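Local coordinates for HTPA Reductase (Selaginella moellendorffii, PDB 5U5N), which probably catalyses the NADH- or NADPH-dependent reduction of 4-hydroxy-tetrahydrodipicolinate to tetrahydrodipicolinate, a step of lysine biosynthesis by the diaminopimelate pathway, at residues 88-93 with 100-105; 76-81 with 245-250; 111-116 with 264-269. All coordinates share one frame; numbering follows the deposited sequence.

In the fold
All three contacts reach the parallel sheet of the Rossmann-type nucleotide-binding domain. Contact 1 puts helix 86-95 against strand 100-102; contact 2 sets helix 241-259 against strand 76-79, from the other face of the sheet. Their centres lie about 11 Å apart, and V101 N sits 2.7 Å from V77 O where the two strands run side by side. Both carry residues that touch NAD. Contact 3 joins helix 109-119 to the edge strand 266-267, its centre about 10 Å from that of contact 1 and 14 Å from that of contact 2; it stays off the cofactor, with the side chain of L113 about 12 Å from NAD.

Contact 1: 88-93 with 100-105; sequences DNAEFY and FVMGTT. With NAD (nicotinamide-adenine-dinucleotide), chain C.
Y93 lays CD2 over one face of the F100 ring, 3.6 Å above its plane and toward the rim. The two side chains cross at about a right angle while their ring planes meet at 45°, so the pair is neither a stack nor a T. Y93 CB adds to the overlap, 3.6 Å from F100 CD1. One turn earlier in the helix the packing thins: A90 CB lies 4.3 Å from F100 CZ and 4.1 Å from M102 CE. M102 reaches that methyl through a folded chain: CG stands opposite the backbone N (chi1 175°), then bends at chi2 and chi3 bring CE back toward the helix. The phenol end of Y93 looks past this apolar patch to D79 OD2, to which its OH is hydrogen-bonded.

The other ends of the two segments face NAD. N89 bonds D79 OD2 through ND2, and its OD1 sits 3.0 Å from the adenine amino nitrogen N6A of NAD. With an alanine in place of N89, the adenine amino group would probably lose its oxygen neighbour and D79 one of its donors. At the nicotinamide end, NAD N7N gives a nearly straight bond (170°) to G103 O. T105 OG1 shares a hydrogen bond of 2.7 Å with the ribose hydroxyl O2D of NAD, while T105 N makes a weak one to O3D. Helix and strand run nearly antiparallel, belonging to the beta-alpha-beta unit of strand 76-79, helix 86-95 and strand 100-102, with the dinucleotide lying across the C-terminal ends of the strands as in other Rossmann folds.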
loop_
_atom_site.group_PDB
_atom_site.type_symbol
_atom_site.label_atom_id
_atom_site.label_comp_id
_atom_site.label_asym_id
_atom_site.label_seq_id
_atom_site.Cartn_x
_atom_site.Cartn_y
_atom_site.Cartn_z
ATOM N N ASP A 88 -21.233 18.456 -23.569
ATOM C CA ASP A 88 -21.746 18.415 -24.925
ATOM C C ASP A 88 -21.224 17.182 -25.696
ATOM O O ASP A 88 -22.003 16.432 -26.267
ATOM C CB ASP A 88 -21.374 19.710 -25.638
ATOM C CG ASP A 88 -22.223 19.952 -26.830
ATOM O OD1 ASP A 88 -23.321 20.569 -26.658
ATOM O OD2 ASP A 88 -21.774 19.516 -27.924
ATOM N N ASN A 89 -19.916 16.960 -25.670
ATOM C CA ASN A 89 -19.339 15.746 -26.275
ATOM C C ASN A 89 -20.016 14.497 -25.707
ATOM O O ASN A 89 -20.376 13.612 -26.461
ATOM C CB ASN A 89 -17.817 15.664 -26.081
ATOM C CG ASN A 89 -17.056 16.679 -26.901
ATOM O OD1 ASN A 89 -17.648 17.486 -27.608
ATOM N ND2 ASN A 89 -15.745 16.649 -26.817
ATOM N N ALA A 90 -20.220 14.448 -24.391
ATOM C CA ALA A 90 -20.849 13.286 -23.750
ATOM C C ALA A 90 -22.280 13.080 -24.211
ATOM O O ALA A 90 -22.684 11.952 -24.498
ATOM C CB ALA A 90 -20.808 13.401 -22.240
ATOM N N GLU A 91 -23.059 14.159 -24.285
ATOM C CA GLU A 91 -24.417 14.034 -24.786
ATOM C C GLU A 91 -24.425 13.593 -26.226
ATOM O O GLU A 91 -25.264 12.795 -26.619
ATOM C CB GLU A 91 -25.183 15.312 -24.602
ATOM C CG GLU A 91 -25.512 15.543 -23.154
ATOM C CD GLU A 91 -25.790 17.008 -22.865
ATOM O OE1 GLU A 91 -26.611 17.634 -23.581
ATOM O OE2 GLU A 91 -25.196 17.547 -21.894
ATOM N N PHE A 92 -23.461 14.069 -27.002
ATOM C CA PHE A 92 -23.352 13.647 -28.376
ATOM C C PHE A 92 -23.049 12.141 -28.456
ATOM O O PHE A 92 -23.731 11.418 -29.173
ATOM C CB PHE A 92 -22.305 14.463 -29.109
ATOM C CG PHE A 92 -22.159 14.077 -30.531
ATOM C CD1 PHE A 92 -23.170 14.363 -31.440
ATOM C CD2 PHE A 92 -21.034 13.397 -30.973
ATOM C CE1 PHE A 92 -23.064 13.995 -32.758
ATOM C CE2 PHE A 92 -20.933 13.034 -32.315
ATOM C CZ PHE A 92 -21.949 13.341 -33.205
ATOM N N TYR A 93 -22.067 11.661 -27.697
ATOM C CA TYR A 93 -21.736 10.232 -27.719
ATOM C C TYR A 93 -22.913 9.370 -27.312
ATOM O O TYR A 93 -23.195 8.372 -27.977
ATOM C CB TYR A 93 -20.515 9.901 -26.841
ATOM C CG TYR A 93 -19.269 10.689 -27.186
ATOM C CD1 TYR A 93 -18.975 11.064 -28.516
ATOM C CD2 TYR A 93 -18.395 11.084 -26.187
ATOM C CE1 TYR A 93 -17.835 11.786 -28.823
ATOM C CE2 TYR A 93 -17.259 11.811 -26.479
ATOM C CZ TYR A 93 -16.980 12.155 -27.795
ATOM O OH TYR A 93 -15.837 12.874 -28.057
ATOM N N PHE A 100 -17.744 5.341 -24.871
ATOM C CA PHE A 100 -16.646 6.272 -24.695
ATOM C C PHE A 100 -15.877 6.176 -23.380
ATOM O O PHE A 100 -16.419 5.817 -22.345
ATOM C CB PHE A 100 -17.106 7.731 -24.929
ATOM C CG PHE A 100 -18.063 8.261 -23.910
ATOM C CD1 PHE A 100 -19.405 7.992 -24.001
ATOM C CD2 PHE A 100 -17.607 9.055 -22.858
ATOM C CE1 PHE A 100 -20.287 8.480 -23.062
ATOM C CE2 PHE A 100 -18.472 9.534 -21.894
ATOM C CZ PHE A 100 -19.819 9.251 -22.002
ATOM N N VAL A 101 -14.611 6.568 -23.468
ATOM C CA VAL A 101 -13.750 6.785 -22.345
ATOM C C VAL A 101 -13.474 8.281 -22.253
ATOM O O VAL A 101 -12.788 8.828 -23.113
ATOM C CB VAL A 101 -12.439 6.009 -22.536
ATOM C CG1 VAL A 101 -11.488 6.279 -21.369
ATOM C CG2 VAL A 101 -12.743 4.521 -22.674
ATOM N N MET A 102 -13.986 8.911 -21.189
ATOM C CA MET A 102 -13.870 10.349 -20.949
ATOM C C MET A 102 -12.774 10.620 -19.934
ATOM O O MET A 102 -12.958 10.352 -18.750
ATOM C CB MET A 102 -15.242 10.881 -20.448
ATOM C CG MET A 102 -15.313 12.345 -20.021
ATOM S SD MET A 102 -15.141 13.446 -21.448
ATOM C CE MET A 102 -16.757 13.253 -22.210
ATOM N N GLY A 103 -11.635 11.106 -20.411
ATOM C CA GLY A 103 -10.517 11.491 -19.564
ATOM C C GLY A 103 -10.448 12.997 -19.282
ATOM O O GLY A 103 -9.658 13.445 -18.468
ATOM N N THR A 104 -11.273 13.779 -19.964
ATOM C CA THR A 104 -11.252 15.228 -19.849
ATOM C C THR A 104 -11.798 15.613 -18.474
ATOM O O THR A 104 -12.819 15.098 -18.047
ATOM C CB THR A 104 -12.144 15.854 -20.938
ATOM O OG1 THR A 104 -11.799 15.320 -22.218
ATOM C CG2 THR A 104 -12.029 17.397 -20.969
ATOM N N THR A 105 -11.126 16.527 -17.797
ATOM C CA THR A 105 -11.567 16.993 -16.489
ATOM C C THR A 105 -12.470 18.214 -16.666
ATOM O O THR A 105 -12.617 18.733 -17.772
ATOM C CB THR A 105 -10.375 17.367 -15.603
ATOM O OG1 THR A 105 -9.652 18.434 -16.211
ATOM C CG2 THR A 105 -9.450 16.174 -15.403
HETATM P PA NAD C . -4.983 20.571 -24.975
HETATM O O1A NAD C . -5.401 22.017 -24.775
HETATM O O2A NAD C . -3.559 20.202 -25.339
HETATM O O5B NAD C . -5.914 19.877 -26.066
HETATM C C5B NAD C . -7.321 19.797 -25.938
HETATM C C4B NAD C . -7.865 19.756 -27.360
HETATM O O4B NAD C . -9.279 19.567 -27.374
HETATM C C3B NAD C . -7.571 21.031 -28.151
HETATM O O3B NAD C . -6.575 20.748 -29.151
HETATM C C2B NAD C . -8.935 21.477 -28.701
HETATM O O2B NAD C . -8.840 22.013 -30.041
HETATM C C1B NAD C . -9.792 20.205 -28.548
HETATM N N9A NAD C . -11.269 20.355 -28.434
HETATM C C8A NAD C . -11.948 21.324 -27.785
HETATM N N7A NAD C . -13.282 21.126 -27.893
HETATM C C5A NAD C . -13.477 20.005 -28.611
HETATM C C6A NAD C . -14.645 19.243 -29.104
HETATM N N6A NAD C . -15.904 19.645 -28.826
HETATM N N1A NAD C . -14.428 18.123 -29.829
HETATM C C2A NAD C . -13.181 17.700 -30.129
HETATM N N3A NAD C . -12.069 18.358 -29.719
HETATM C C4A NAD C . -12.150 19.494 -28.966
HETATM O O3 NAD C . -5.464 19.777 -23.652
HETATM P PN NAD C . -4.672 18.511 -23.017
HETATM O O1N NAD C . -3.374 19.071 -22.482
HETATM O O2N NAD C . -4.649 17.374 -24.021
HETATM O O5D NAD C . -5.722 18.105 -21.861
HETATM C C5D NAD C . -7.049 17.739 -22.224
HETATM C C4D NAD C . -7.943 17.472 -21.021
HETATM O O4D NAD C . -7.548 16.239 -20.408
HETATM C C3D NAD C . -7.877 18.555 -19.935
HETATM O O3D NAD C . -9.182 18.842 -19.401
HETATM C C2D NAD C . -6.992 17.941 -18.867
HETATM O O2D NAD C . -7.306 18.374 -17.543
HETATM C C1D NAD C . -7.315 16.460 -19.009
HETATM N N1N NAD C . -6.315 15.527 -18.450
HETATM C C2N NAD C . -6.806 14.490 -17.745
HETATM C C3N NAD C . -5.980 13.526 -17.173
HETATM C C7N NAD C . -6.572 12.382 -16.371
HETATM O O7N NAD C . -5.885 11.862 -15.507
HETATM N N7N NAD C . -7.823 11.937 -16.576
HETATM C C4N NAD C . -4.602 13.665 -17.347
HETATM C C5N NAD C . -4.098 14.740 -18.075
HETATM C C6N NAD C . -4.982 15.669 -18.625
#

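Contact 2: 76-81 with 245-250; sequences IVVDYT and QGTVDA. With NAD (nicotinamide-adenine-dinucleotide), chain C.
Turned beside its own backbone N, with CG opposite the carbonyl carbon (chi1 -77°), the Y80 side chain reaches out toward helix 241-259, and T247 swings OG1 into the matching position (chi1 -48°) to meet it. The two side chains approach from opposite directions, and the phenol OH of Y80 gives its proton to T247 OG1 over 2.8 Å. T247 OG1 is itself hydrogen-bonded to the carbonyl O of Y243, one turn back in the helix, so the hydroxyl passes its own proton to the backbone. The methyl branch of T247 faces the sheet: CG2 lies 3.7 Å from V78 CG1, the closest apolar contact between the segments, and 4.0 Å from Y80 CE2. M129 and V20 also touch T247, which is buried.

The Y80 ring presents its edge to the cofactor. The ribose oxygen O4D of NAD lies in the ring plane, 3.4 Å from Y80 CD1, and Y80 CE1 approaches the nicotinamide carbon C2N at 3.8 Å. T81 takes the adenosine end, its methyl CG2 3.3 Å from NAD N3A. The hydroxyl of T81 turns the other way, giving a 2.7 Å bond from OG1 to D79 OD1, on the syn side and 16° from the carboxylate plane. T104 OG1 binds the same oxygen and takes the backbone N-H of T81.

The donors that meet this buried carboxylate would favour its charged form, and the chain of hydrogen bonds from Y80 through T247 to the Y243 carbonyl is likely to fix the phenol's donor direction and so steady the ring beside the nicotinamide ribose.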
loop_
_atom_site.group_PDB
_atom_site.type_symbol
_atom_site.label_atom_id
_atom_site.label_comp_id
_atom_site.label_asym_id
_atom_site.label_seq_id
_atom_site.Cartn_x
_atom_site.Cartn_y
_atom_site.Cartn_z
ATOM N N ILE A 76 -14.735 2.598 -30.090
ATOM C CA ILE A 76 -14.854 3.220 -28.795
ATOM C C ILE A 76 -14.190 4.551 -28.932
ATOM O O ILE A 76 -13.089 4.625 -29.447
ATOM C CB ILE A 76 -14.098 2.384 -27.712
ATOM C CG1 ILE A 76 -14.869 1.102 -27.448
ATOM C CG2 ILE A 76 -13.918 3.203 -26.431
ATOM C CD1 ILE A 76 -14.156 0.090 -26.586
ATOM N N VAL A 77 -14.830 5.582 -28.436
ATOM C CA VAL A 77 -14.284 6.929 -28.480
ATOM C C VAL A 77 -13.506 7.218 -27.193
ATOM O O VAL A 77 -13.961 6.894 -26.115
ATOM C CB VAL A 77 -15.391 7.969 -28.650
ATOM C CG1 VAL A 77 -14.826 9.376 -28.576
ATOM C CG2 VAL A 77 -16.138 7.755 -29.967
ATOM N N VAL A 78 -12.331 7.820 -27.344
ATOM C CA VAL A 78 -11.564 8.362 -26.253
ATOM C C VAL A 78 -11.587 9.878 -26.351
ATOM O O VAL A 78 -11.136 10.426 -27.384
ATOM C CB VAL A 78 -10.122 7.888 -26.362
ATOM C CG1 VAL A 78 -9.269 8.562 -25.314
ATOM C CG2 VAL A 78 -10.065 6.365 -26.177
ATOM N N ASP A 79 -12.137 10.543 -25.320
ATOM C CA ASP A 79 -12.285 11.983 -25.264
ATOM C C ASP A 79 -11.291 12.627 -24.296
ATOM O O ASP A 79 -11.413 12.460 -23.082
ATOM C CB ASP A 79 -13.720 12.342 -24.876
ATOM C CG ASP A 79 -14.055 13.801 -25.113
ATOM O OD1 ASP A 79 -13.560 14.637 -24.353
ATOM O OD2 ASP A 79 -14.830 14.130 -26.081
ATOM N N TYR A 80 -10.292 13.317 -24.866
ATOM C CA TYR A 80 -9.451 14.283 -24.182
ATOM C C TYR A 80 -9.527 15.606 -24.950
ATOM O O TYR A 80 -8.708 15.885 -25.852
ATOM C CB TYR A 80 -8.000 13.831 -24.109
ATOM C CG TYR A 80 -7.741 12.787 -23.066
ATOM C CD1 TYR A 80 -7.437 13.147 -21.751
ATOM C CD2 TYR A 80 -7.762 11.432 -23.390
ATOM C CE1 TYR A 80 -7.158 12.189 -20.768
ATOM C CE2 TYR A 80 -7.489 10.456 -22.417
ATOM C CZ TYR A 80 -7.189 10.839 -21.108
ATOM O OH TYR A 80 -6.931 9.854 -20.155
ATOM N N THR A 81 -10.510 16.403 -24.554
ATOM C CA THR A 81 -10.796 17.686 -25.130
ATOM C C THR A 81 -10.580 18.794 -24.111
ATOM O O THR A 81 -9.468 19.054 -23.744
ATOM C CB THR A 81 -12.215 17.688 -25.762
ATOM O OG1 THR A 81 -13.194 17.306 -24.771
ATOM C CG2 THR A 81 -12.275 16.720 -26.915
ATOM N N GLN A 245 -1.037 5.296 -20.990
ATOM C CA GLN A 245 -1.055 3.837 -20.751
ATOM C C GLN A 245 -2.330 3.394 -20.007
ATOM O O GLN A 245 -2.882 2.362 -20.325
ATOM C CB GLN A 245 0.217 3.368 -20.004
ATOM C CG GLN A 245 1.498 3.534 -20.806
ATOM C CD GLN A 245 1.435 2.831 -22.134
ATOM O OE1 GLN A 245 1.011 1.704 -22.195
ATOM N NE2 GLN A 245 1.827 3.516 -23.219
ATOM N N GLY A 246 -2.830 4.183 -19.068
ATOM C CA GLY A 246 -4.083 3.848 -18.409
ATOM C C GLY A 246 -5.284 3.936 -19.331
ATOM O O GLY A 246 -6.182 3.103 -19.262
ATOM N N THR A 247 -5.309 4.927 -20.209
ATOM C CA THR A 247 -6.355 5.009 -21.238
ATOM C C THR A 247 -6.402 3.741 -22.147
ATOM O O THR A 247 -7.478 3.211 -22.435
ATOM C CB THR A 247 -6.234 6.293 -22.101
ATOM O OG1 THR A 247 -6.063 7.446 -21.267
ATOM C CG2 THR A 247 -7.481 6.441 -22.902
ATOM N N VAL A 248 -5.251 3.241 -22.571
ATOM C CA VAL A 248 -5.227 1.995 -23.346
ATOM C C VAL A 248 -5.891 0.832 -22.572
ATOM O O VAL A 248 -6.725 0.102 -23.076
ATOM C CB VAL A 248 -3.789 1.605 -23.750
ATOM C CG1 VAL A 248 -3.732 0.198 -24.344
ATOM C CG2 VAL A 248 -3.226 2.598 -24.756
ATOM N N ASP A 249 -5.523 0.693 -21.304
ATOM C CA ASP A 249 -6.110 -0.339 -20.434
ATOM C C ASP A 249 -7.609 -0.156 -20.256
ATOM O O ASP A 249 -8.356 -1.128 -20.259
ATOM C CB ASP A 249 -5.447 -0.331 -19.075
ATOM C CG ASP A 249 -3.937 -0.566 -19.162
ATOM O OD1 ASP A 249 -3.459 -1.272 -20.107
ATOM O OD2 ASP A 249 -3.231 -0.039 -18.248
ATOM N N ALA A 250 -8.039 1.091 -20.106
ATOM C CA ALA A 250 -9.457 1.370 -19.964
ATOM C C ALA A 250 -10.186 0.901 -21.234
ATOM O O ALA A 250 -11.241 0.291 -21.154
ATOM C CB ALA A 250 -9.697 2.870 -19.687
HETATM P PA NAD C . -4.983 20.571 -24.975
HETATM O O1A NAD C . -5.401 22.017 -24.775
HETATM O O2A NAD C . -3.559 20.202 -25.339
HETATM O O5B NAD C . -5.914 19.877 -26.066
HETATM C C5B NAD C . -7.321 19.797 -25.938
HETATM C C4B NAD C . -7.865 19.756 -27.360
HETATM O O4B NAD C . -9.279 19.567 -27.374
HETATM C C3B NAD C . -7.571 21.031 -28.151
HETATM O O3B NAD C . -6.575 20.748 -29.151
HETATM C C2B NAD C . -8.935 21.477 -28.701
HETATM O O2B NAD C . -8.840 22.013 -30.041
HETATM C C1B NAD C . -9.792 20.205 -28.548
HETATM N N9A NAD C . -11.269 20.355 -28.434
HETATM C C8A NAD C . -11.948 21.324 -27.785
HETATM N N7A NAD C . -13.282 21.126 -27.893
HETATM C C5A NAD C . -13.477 20.005 -28.611
HETATM C C6A NAD C . -14.645 19.243 -29.104
HETATM N N6A NAD C . -15.904 19.645 -28.826
HETATM N N1A NAD C . -14.428 18.123 -29.829
HETATM C C2A NAD C . -13.181 17.700 -30.129
HETATM N N3A NAD C . -12.069 18.358 -29.719
HETATM C C4A NAD C . -12.150 19.494 -28.966
HETATM O O3 NAD C . -5.464 19.777 -23.652
HETATM P PN NAD C . -4.672 18.511 -23.017
HETATM O O1N NAD C . -3.374 19.071 -22.482
HETATM O O2N NAD C . -4.649 17.374 -24.021
HETATM O O5D NAD C . -5.722 18.105 -21.861
HETATM C C5D NAD C . -7.049 17.739 -22.224
HETATM C C4D NAD C . -7.943 17.472 -21.021
HETATM O O4D NAD C . -7.548 16.239 -20.408
HETATM C C3D NAD C . -7.877 18.555 -19.935
HETATM O O3D NAD C . -9.182 18.842 -19.401
HETATM C C2D NAD C . -6.992 17.941 -18.867
HETATM O O2D NAD C . -7.306 18.374 -17.543
HETATM C C1D NAD C . -7.315 16.460 -19.009
HETATM N N1N NAD C . -6.315 15.527 -18.450
HETATM C C2N NAD C . -6.806 14.490 -17.745
HETATM C C3N NAD C . -5.980 13.526 -17.173
HETATM C C7N NAD C . -6.572 12.382 -16.371
HETATM O O7N NAD C . -5.885 11.862 -15.507
HETATM N N7N NAD C . -7.823 11.937 -16.576
HETATM C C4N NAD C . -4.602 13.665 -17.347
HETATM C C5N NAD C . -4.098 14.740 -18.075
HETATM C C6N NAD C . -4.982 15.669 -18.625
#

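Contact 3: 111-116 with 264-269; sequences KLLDVA and KRLYNM
L266 pushes both methyls of its fork at helix 109-119. CD2 is the closer branch, 3.8 Å from the backbone O of L113 and 4.1 Å from L113 CD2, with the two leucine side chains crossing at about a right angle. CD1 faces A116 CB at 4.4 Å. Setting CG opposite the backbone N (chi1 177°) is what carries this fork across to the helix. The tighter part is thus the meeting of the two leucines, although both keep some exposure to solvent. The A116 side is more distant but buried: its methyl also rests on S123 and I125, and A116 CA lies 6.8 Å from L266 CA.

Beyond the leucines the contact gives out. R265 starts toward the helix but leads its guanidinium away, to weak bonds with G120 O and S262 O, and K264 is exposed.

Strand 266-267 is the edge strand of the parallel sheet, bonded through its backbone to strand 123-125. Helix 109-119 packs over this pair on the side of L266, whereas Y267 turns to helix 241-259 and N268 caps the start of helix 269-274.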
loop_
_atom_site.group_PDB
_atom_site.type_symbol
_atom_site.label_atom_id
_atom_site.label_comp_id
_atom_site.label_asym_id
_atom_site.label_seq_id
_atom_site.Cartn_x
_atom_site.Cartn_y
_atom_site.Cartn_z
ATOM N N LYS A 111 -24.040 16.102 -14.319
ATOM C CA LYS A 111 -24.761 15.937 -15.598
ATOM C C LYS A 111 -24.086 14.898 -16.493
ATOM O O LYS A 111 -24.768 14.063 -17.080
ATOM C CB LYS A 111 -24.891 17.263 -16.352
ATOM N N LEU A 112 -22.755 14.971 -16.586
ATOM C CA LEU A 112 -21.921 13.977 -17.277
ATOM C C LEU A 112 -22.261 12.526 -16.891
ATOM O O LEU A 112 -22.648 11.713 -17.737
ATOM C CB LEU A 112 -20.440 14.267 -17.000
ATOM C CG LEU A 112 -19.343 13.261 -17.434
ATOM C CD1 LEU A 112 -19.405 12.968 -18.919
ATOM C CD2 LEU A 112 -17.961 13.774 -17.094
ATOM N N LEU A 113 -22.123 12.207 -15.611
ATOM C CA LEU A 113 -22.412 10.855 -15.144
ATOM C C LEU A 113 -23.890 10.505 -15.320
ATOM O O LEU A 113 -24.216 9.367 -15.610
ATOM C CB LEU A 113 -21.984 10.686 -13.686
ATOM C CG LEU A 113 -20.480 10.853 -13.418
ATOM C CD1 LEU A 113 -20.182 11.073 -11.950
ATOM C CD2 LEU A 113 -19.726 9.636 -13.882
ATOM N N ASP A 114 -24.771 11.485 -15.195
ATOM C CA ASP A 114 -26.220 11.266 -15.357
ATOM C C ASP A 114 -26.546 10.809 -16.768
ATOM O O ASP A 114 -27.156 9.769 -16.944
ATOM C CB ASP A 114 -27.030 12.546 -15.011
ATOM C CG ASP A 114 -28.531 12.289 -14.853
ATOM O OD1 ASP A 114 -28.962 11.132 -14.949
ATOM O OD2 ASP A 114 -29.290 13.245 -14.628
ATOM N N VAL A 115 -26.118 11.579 -17.759
ATOM C CA VAL A 115 -26.388 11.271 -19.166
ATOM C C VAL A 115 -25.862 9.877 -19.571
ATOM O O VAL A 115 -26.551 9.124 -20.272
ATOM C CB VAL A 115 -25.822 12.396 -20.063
ATOM C CG1 VAL A 115 -25.724 11.977 -21.511
ATOM C CG2 VAL A 115 -26.686 13.637 -19.965
ATOM N N ALA A 116 -24.653 9.540 -19.127
ATOM C CA ALA A 116 -24.061 8.231 -19.413
ATOM C C ALA A 116 -24.851 7.061 -18.802
ATOM O O ALA A 116 -25.126 6.069 -19.473
ATOM C CB ALA A 116 -22.606 8.199 -18.956
ATOM N N LYS A 264 -24.003 -3.941 -16.381
ATOM C CA LYS A 264 -23.383 -2.694 -15.957
ATOM C C LYS A 264 -22.757 -1.958 -17.150
ATOM O O LYS A 264 -22.058 -2.567 -17.968
ATOM C CB LYS A 264 -22.331 -2.981 -14.872
ATOM C CG LYS A 264 -21.596 -1.758 -14.385
ATOM C CD LYS A 264 -20.801 -2.002 -13.118
ATOM C CE LYS A 264 -20.160 -0.690 -12.716
ATOM N NZ LYS A 264 -19.444 -0.715 -11.426
ATOM N N ARG A 265 -23.030 -0.648 -17.227
ATOM C CA ARG A 265 -22.658 0.200 -18.375
ATOM C C ARG A 265 -21.609 1.254 -18.079
ATOM O O ARG A 265 -20.728 1.520 -18.928
ATOM C CB ARG A 265 -23.897 0.893 -18.942
ATOM C CG ARG A 265 -25.011 -0.073 -19.318
ATOM C CD ARG A 265 -24.477 -1.226 -20.184
ATOM N NE ARG A 265 -25.505 -2.157 -20.660
ATOM C CZ ARG A 265 -26.305 -1.959 -21.706
ATOM N NH1 ARG A 265 -26.248 -0.845 -22.430
ATOM N NH2 ARG A 265 -27.183 -2.887 -22.029
ATOM N N LEU A 266 -21.714 1.854 -16.895
ATOM C CA LEU A 266 -20.858 2.935 -16.490
ATOM C C LEU A 266 -19.840 2.419 -15.490
ATOM O O LEU A 266 -20.203 1.980 -14.411
ATOM C CB LEU A 266 -21.702 4.057 -15.865
ATOM C CG LEU A 266 -20.942 5.265 -15.314
ATOM C CD1 LEU A 266 -19.939 5.849 -16.313
ATOM C CD2 LEU A 266 -21.959 6.362 -14.955
ATOM N N TYR A 267 -18.574 2.491 -15.879
ATOM C CA TYR A 267 -17.451 1.991 -15.125
ATOM C C TYR A 267 -16.560 3.168 -14.821
ATOM O O TYR A 267 -16.711 4.227 -15.427
ATOM C CB TYR A 267 -16.679 0.944 -15.928
ATOM C CG TYR A 267 -17.489 -0.296 -16.272
ATOM C CD1 TYR A 267 -18.306 -0.339 -17.394
ATOM C CD2 TYR A 267 -17.437 -1.438 -15.445
ATOM C CE1 TYR A 267 -19.039 -1.477 -17.700
ATOM C CE2 TYR A 267 -18.152 -2.577 -15.730
ATOM C CZ TYR A 267 -18.957 -2.608 -16.849
ATOM O OH TYR A 267 -19.660 -3.770 -17.087
ATOM N N ASN A 268 -15.682 2.987 -13.839
ATOM C CA ASN A 268 -14.624 3.925 -13.522
ATOM C C ASN A 268 -13.248 3.204 -13.516
ATOM O O ASN A 268 -13.158 2.054 -13.886
ATOM C CB ASN A 268 -14.958 4.624 -12.206
ATOM C CG ASN A 268 -14.923 3.668 -10.972
ATOM O OD1 ASN A 268 -14.461 2.549 -11.045
ATOM N ND2 ASN A 268 -15.431 4.128 -9.860
ATOM N N MET A 269 -12.184 3.895 -13.172
ATOM C CA MET A 269 -10.862 3.315 -13.234
ATOM C C MET A 269 -10.603 2.223 -12.167
ATOM O O MET A 269 -9.766 1.341 -12.374
ATOM C CB MET A 269 -9.820 4.431 -13.172
ATOM C CG MET A 269 -8.366 4.008 -13.338
ATOM S SD MET A 269 -7.899 3.026 -14.812
ATOM C CE MET A 269 -8.704 3.963 -16.089
#